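Local structure of putative methyltransferase (Porphyromonas gingivalis, 3LL7) at residues S88-G102 with A110-E122. The protein is a putative methyltransferase, probably transferring methyl groups from S-adenosylmethionine, although neither its substrate nor its reaction is firmly established. Residues are numbered along the deposited sequence; the frame is centred on the assembly and turned at random.
Sequences SRFIREGTKVVDLTG and ALMSKASQGIYIE
V97 and I119, on neighbouring parallel strands, illustrate how a beta-alpha-beta unit is laced together. Backbone bonds form the ladder: V97 N gives to Q117 O, I119 N to V97 O, D99 N to I119 O and I121 N to D99 O, all 2.8 to 2.9 Å long, with the strand axes only 6° from parallel. Ahead of the strands, G94 N, in a type II turn, bonds almost straight (173°) to K114 O.

K114 supplies the polar side-chain grip. Folded at chi2 (-74°) and again at chi3 and chi4, it curls back over the loop, and NZ donates to I91 O at 2.8 Å and to S88 O at 3.0 Å. The latter carbonyl also takes I91 N, from the opposite face of its plane. Water links NZ to S88 OG, itself hydrogen-bonded to S85 O, and another joins E93 OE2 to S113 O.

Apolar side chains of strand and preceding loop pack against the helix end and the residues after it. V97 turns both methyls this way, CG2 against the selenium of selenomethionine M112 at 3.7 Å and CG1 against A115 CB at 3.9 Å, while I91 CG1 packs on L111 CD2.

D99 OD1 accepts from both T101 N and G102 N, an Asx motif containing an Asx turn, and G102 CA lies 3.7 Å from Y120 CE1. This glycine-rich turn following the first strand resembles the cofactor loop of Rossmann-like methyltransferases. Strand 166-173 flanks 96-99, strand 144-149 flanks 117-122, and helix 125-138 packs against Y120.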
loop_
_atom_site.group_PDB
_atom_site.type_symbol
_atom_site.label_atom_id
_atom_site.label_comp_id
_atom_site.label_asym_id
_atom_site.label_seq_id
_atom_site.Cartn_x
_atom_site.Cartn_y
_atom_site.Cartn_z
ATOM N N SER A 88 11.516 4.718 2.764
ATOM C CA SER A 88 12.788 5.300 3.205
ATOM C C SER A 88 13.944 4.278 3.142
ATOM O O SER A 88 15.106 4.675 3.033
ATOM C CB SER A 88 12.680 5.947 4.593
ATOM O OG SER A 88 12.653 4.938 5.589
ATOM N N ARG A 89 13.616 2.982 3.182
ATOM C CA ARG A 89 14.622 1.921 3.073
ATOM C C ARG A 89 15.347 1.878 1.721
ATOM O O ARG A 89 16.422 1.286 1.626
ATOM C CB ARG A 89 14.028 0.539 3.391
ATOM C CG ARG A 89 13.052 -0.001 2.344
ATOM C CD ARG A 89 13.708 -0.857 1.272
ATOM N NE ARG A 89 13.949 -2.231 1.717
ATOM C CZ ARG A 89 14.631 -3.111 1.007
ATOM N NH1 ARG A 89 15.118 -2.753 -0.170
ATOM N NH2 ARG A 89 14.821 -4.340 1.460
ATOM N N PHE A 90 14.759 2.482 0.685
ATOM C CA PHE A 90 15.409 2.551 -0.648
ATOM C C PHE A 90 16.454 3.680 -0.742
ATOM O O PHE A 90 17.260 3.707 -1.668
ATOM C CB PHE A 90 14.391 2.746 -1.776
ATOM C CG PHE A 90 13.496 1.560 -2.008
ATOM C CD1 PHE A 90 13.838 0.586 -2.948
ATOM C CD2 PHE A 90 12.325 1.406 -1.273
ATOM C CE1 PHE A 90 13.020 -0.515 -3.169
ATOM C CE2 PHE A 90 11.500 0.303 -1.481
ATOM C CZ PHE A 90 11.849 -0.664 -2.423
ATOM N N ILE A 91 16.465 4.569 0.240
ATOM C CA ILE A 91 17.227 5.811 0.120
ATOM C C ILE A 91 18.417 5.852 1.076
ATOM O O ILE A 91 18.228 5.922 2.288
ATOM C CB ILE A 91 16.306 7.048 0.374
ATOM C CG1 ILE A 91 14.990 6.949 -0.420
ATOM C CG2 ILE A 91 17.063 8.393 0.093
ATOM C CD1 ILE A 91 15.130 6.883 -1.947
ATOM N N ARG A 92 19.636 5.829 0.540
ATOM C CA ARG A 92 20.845 5.972 1.370
ATOM C C ARG A 92 20.891 7.303 2.123
ATOM O O ARG A 92 20.497 8.343 1.588
ATOM C CB ARG A 92 22.107 5.820 0.523
ATOM C CG ARG A 92 22.446 4.395 0.144
ATOM C CD ARG A 92 23.870 4.317 -0.468
ATOM N NE ARG A 92 24.934 3.891 0.459
ATOM C CZ ARG A 92 25.853 4.699 0.991
ATOM N NH1 ARG A 92 25.853 6.002 0.714
ATOM N NH2 ARG A 92 26.770 4.207 1.812
ATOM N N GLU A 93 21.358 7.259 3.371
ATOM C CA GLU A 93 21.446 8.451 4.215
ATOM C C GLU A 93 22.361 9.505 3.577
ATOM O O GLU A 93 23.455 9.181 3.127
ATOM C CB GLU A 93 21.947 8.063 5.616
ATOM C CG GLU A 93 22.175 9.221 6.587
ATOM C CD GLU A 93 20.876 9.827 7.113
ATOM O OE1 GLU A 93 19.952 9.058 7.471
ATOM O OE2 GLU A 93 20.782 11.073 7.173
ATOM N N GLY A 94 21.893 10.752 3.524
ATOM C CA GLY A 94 22.686 11.888 3.020
ATOM C C GLY A 94 22.744 12.091 1.508
ATOM O O GLY A 94 23.599 12.828 1.015
ATOM N N THR A 95 21.830 11.459 0.774
ATOM C CA THR A 95 21.793 11.522 -0.695
ATOM C C THR A 95 20.890 12.678 -1.205
ATOM O O THR A 95 20.389 13.478 -0.407
ATOM C CB THR A 95 21.272 10.202 -1.274
ATOM O OG1 THR A 95 20.086 9.820 -0.563
ATOM C CG2 THR A 95 22.339 9.083 -1.164
ATOM N N LYS A 96 20.714 12.742 -2.530
ATOM C CA LYS A 96 19.877 13.727 -3.214
ATOM C C LYS A 96 18.675 13.027 -3.843
ATOM O O LYS A 96 18.825 11.957 -4.440
ATOM C CB LYS A 96 20.656 14.413 -4.350
ATOM C CG LYS A 96 21.844 15.286 -3.936
ATOM C CD LYS A 96 22.660 15.734 -5.156
ATOM C CE LYS A 96 23.568 14.624 -5.685
ATOM N NZ LYS A 96 24.650 15.128 -6.606
ATOM N N VAL A 97 17.490 13.628 -3.722
ATOM C CA VAL A 97 16.270 13.079 -4.329
ATOM C C VAL A 97 15.446 14.120 -5.106
ATOM O O VAL A 97 15.434 15.290 -4.772
ATOM C CB VAL A 97 15.348 12.379 -3.267
ATOM C CG1 VAL A 97 16.044 11.137 -2.669
ATOM C CG2 VAL A 97 14.947 13.358 -2.176
ATOM N N VAL A 98 14.770 13.676 -6.154
ATOM C CA VAL A 98 13.773 14.491 -6.830
ATOM C C VAL A 98 12.458 13.712 -6.769
ATOM O O VAL A 98 12.436 12.536 -7.103
ATOM C CB VAL A 98 14.156 14.769 -8.315
ATOM C CG1 VAL A 98 13.042 15.527 -9.061
ATOM C CG2 VAL A 98 15.448 15.573 -8.392
ATOM N N ASP A 99 11.386 14.369 -6.330
ATOM C CA ASP A 99 10.033 13.819 -6.396
ATOM C C ASP A 99 9.252 14.551 -7.493
ATOM O O ASP A 99 8.932 15.733 -7.342
ATOM C CB ASP A 99 9.364 14.013 -5.034
ATOM C CG ASP A 99 7.963 13.441 -4.962
ATOM O OD1 ASP A 99 7.319 13.161 -5.995
ATOM O OD2 ASP A 99 7.502 13.261 -3.816
ATOM N N LEU A 100 8.948 13.836 -8.576
ATOM C CA LEU A 100 8.394 14.410 -9.805
ATOM C C LEU A 100 6.915 14.709 -9.740
ATOM O O LEU A 100 6.401 15.501 -10.562
ATOM C CB LEU A 100 8.617 13.469 -10.985
ATOM C CG LEU A 100 10.046 13.119 -11.407
ATOM C CD1 LEU A 100 9.965 12.202 -12.623
ATOM C CD2 LEU A 100 10.920 14.343 -11.719
ATOM N N THR A 101 6.207 14.035 -8.846
ATOM C CA THR A 101 4.757 14.027 -8.909
ATOM C C THR A 101 4.134 14.720 -7.704
ATOM O O THR A 101 2.925 14.968 -7.679
ATOM C CB THR A 101 4.213 12.589 -9.077
ATOM O OG1 THR A 101 4.986 11.680 -8.275
ATOM C CG2 THR A 101 4.300 12.160 -10.547
ATOM N N GLY A 102 4.969 14.999 -6.707
ATOM C CA GLY A 102 4.591 15.766 -5.537
ATOM C C GLY A 102 3.401 15.257 -4.748
ATOM O O GLY A 102 3.374 14.116 -4.321
ATOM N N ALA A 110 9.119 11.220 3.598
ATOM C CA ALA A 110 9.709 9.911 3.936
ATOM C C ALA A 110 11.067 9.757 3.269
ATOM O O ALA A 110 11.980 9.220 3.876
ATOM C CB ALA A 110 8.790 8.756 3.554
ATOM N N LEU A 111 11.194 10.224 2.029
ATOM C CA LEU A 111 12.495 10.228 1.335
ATOM C C LEU A 111 13.510 11.122 2.032
ATOM O O LEU A 111 14.684 10.766 2.160
ATOM C CB LEU A 111 12.361 10.669 -0.120
ATOM C CG LEU A 111 11.377 9.942 -1.043
ATOM C CD1 LEU A 111 11.436 10.621 -2.404
ATOM C CD2 LEU A 111 11.670 8.453 -1.145
HETATM N N MSE A 112 13.044 12.278 2.490
HETATM C CA MSE A 112 13.888 13.248 3.177
HETATM C C MSE A 112 14.231 12.883 4.626
HETATM O O MSE A 112 15.052 13.562 5.247
HETATM C CB MSE A 112 13.208 14.615 3.125
HETATM C CG MSE A 112 13.094 15.204 1.720
HETATM SE SE MSE A 112 14.782 15.491 0.827
HETATM C CE MSE A 112 15.641 16.620 2.123
ATOM N N SER A 113 13.628 11.820 5.164
ATOM C CA SER A 113 14.073 11.259 6.457
ATOM C C SER A 113 15.481 10.710 6.310
ATOM O O SER A 113 16.178 10.521 7.301
ATOM C CB SER A 113 13.134 10.169 6.990
ATOM O OG SER A 113 13.198 8.980 6.203
ATOM N N LYS A 114 15.890 10.451 5.069
ATOM C CA LYS A 114 17.219 9.885 4.793
ATOM C C LYS A 114 18.100 10.835 3.976
ATOM O O LYS A 114 19.265 11.062 4.304
ATOM C CB LYS A 114 17.079 8.546 4.057
ATOM C CG LYS A 114 16.318 7.443 4.829
ATOM C CD LYS A 114 17.168 6.820 5.989
ATOM C CE LYS A 114 18.184 5.794 5.497
ATOM N NZ LYS A 114 17.610 4.607 4.737
ATOM N N ALA A 115 17.535 11.368 2.890
ATOM C CA ALA A 115 18.248 12.245 1.970
ATOM C C ALA A 115 18.542 13.590 2.626
ATOM O O ALA A 115 17.803 14.021 3.508
ATOM C CB ALA A 115 17.414 12.446 0.712
ATOM N N SER A 116 19.617 14.243 2.197
ATOM C CA SER A 116 19.977 15.565 2.725
ATOM C C SER A 116 19.465 16.701 1.854
ATOM O O SER A 116 19.291 17.820 2.333
ATOM C CB SER A 116 21.496 15.699 2.891
ATOM O OG SER A 116 22.172 15.366 1.682
ATOM N N GLN A 117 19.271 16.428 0.568
ATOM C CA GLN A 117 18.813 17.449 -0.368
ATOM C C GLN A 117 17.702 16.879 -1.242
ATOM O O GLN A 117 17.781 15.732 -1.677
ATOM C CB GLN A 117 19.967 17.935 -1.254
ATOM C CG GLN A 117 21.221 18.365 -0.518
ATOM C CD GLN A 117 22.358 18.644 -1.476
ATOM O OE1 GLN A 117 23.264 17.826 -1.645
ATOM N NE2 GLN A 117 22.292 19.783 -2.141
ATOM N N GLY A 118 16.670 17.682 -1.502
ATOM C CA GLY A 118 15.570 17.239 -2.347
ATOM C C GLY A 118 14.913 18.334 -3.159
ATOM O O GLY A 118 14.909 19.513 -2.768
ATOM N N ILE A 119 14.393 17.947 -4.312
ATOM C CA ILE A 119 13.527 18.812 -5.114
ATOM C C ILE A 119 12.160 18.147 -5.196
ATOM O O ILE A 119 12.044 16.982 -5.565
ATOM C CB ILE A 119 14.102 19.027 -6.558
ATOM C CG1 ILE A 119 15.499 19.662 -6.490
ATOM C CG2 ILE A 119 13.128 19.863 -7.413
ATOM C CD1 ILE A 119 16.194 19.886 -7.868
ATOM N N TYR A 120 11.129 18.904 -4.839
ATOM C CA TYR A 120 9.761 18.446 -4.877
ATOM C C TYR A 120 9.148 19.234 -6.018
ATOM O O TYR A 120 9.382 20.449 -6.123
ATOM C CB TYR A 120 9.105 18.817 -3.542
ATOM C CG TYR A 120 7.591 18.949 -3.538
ATOM C CD1 TYR A 120 6.808 18.013 -2.885
ATOM C CD2 TYR A 120 6.953 20.051 -4.126
ATOM C CE1 TYR A 120 5.402 18.133 -2.840
ATOM C CE2 TYR A 120 5.551 20.183 -4.088
ATOM C CZ TYR A 120 4.788 19.198 -3.437
ATOM O OH TYR A 120 3.413 19.309 -3.366
ATOM N N ILE A 121 8.393 18.564 -6.874
ATOM C CA ILE A 121 7.748 19.198 -8.029
ATOM C C ILE A 121 6.287 18.786 -8.060
ATOM O O ILE A 121 5.972 17.591 -7.981
ATOM C CB ILE A 121 8.433 18.776 -9.386
ATOM C CG1 ILE A 121 9.938 19.086 -9.336
ATOM C CG2 ILE A 121 7.735 19.490 -10.555
ATOM C CD1 ILE A 121 10.765 18.711 -10.595
ATOM N N GLU A 122 5.380 19.753 -8.149
ATOM C CA GLU A 122 3.949 19.460 -8.163
ATOM C C GLU A 122 3.237 20.336 -9.177
ATOM O O GLU A 122 3.371 21.569 -9.139
ATOM C CB GLU A 122 3.367 19.690 -6.759
ATOM C CG GLU A 122 1.851 19.881 -6.683
ATOM C CD GLU A 122 1.067 18.641 -7.156
ATOM O OE1 GLU A 122 1.449 17.487 -6.842
ATOM O OE2 GLU A 122 0.073 18.818 -7.880
HETATM O O HOH W 1 15.242 3.586 6.211
HETATM O O HOH W 2 13.482 6.910 7.922
HETATM O O HOH W 3 18.362 11.784 7.970
#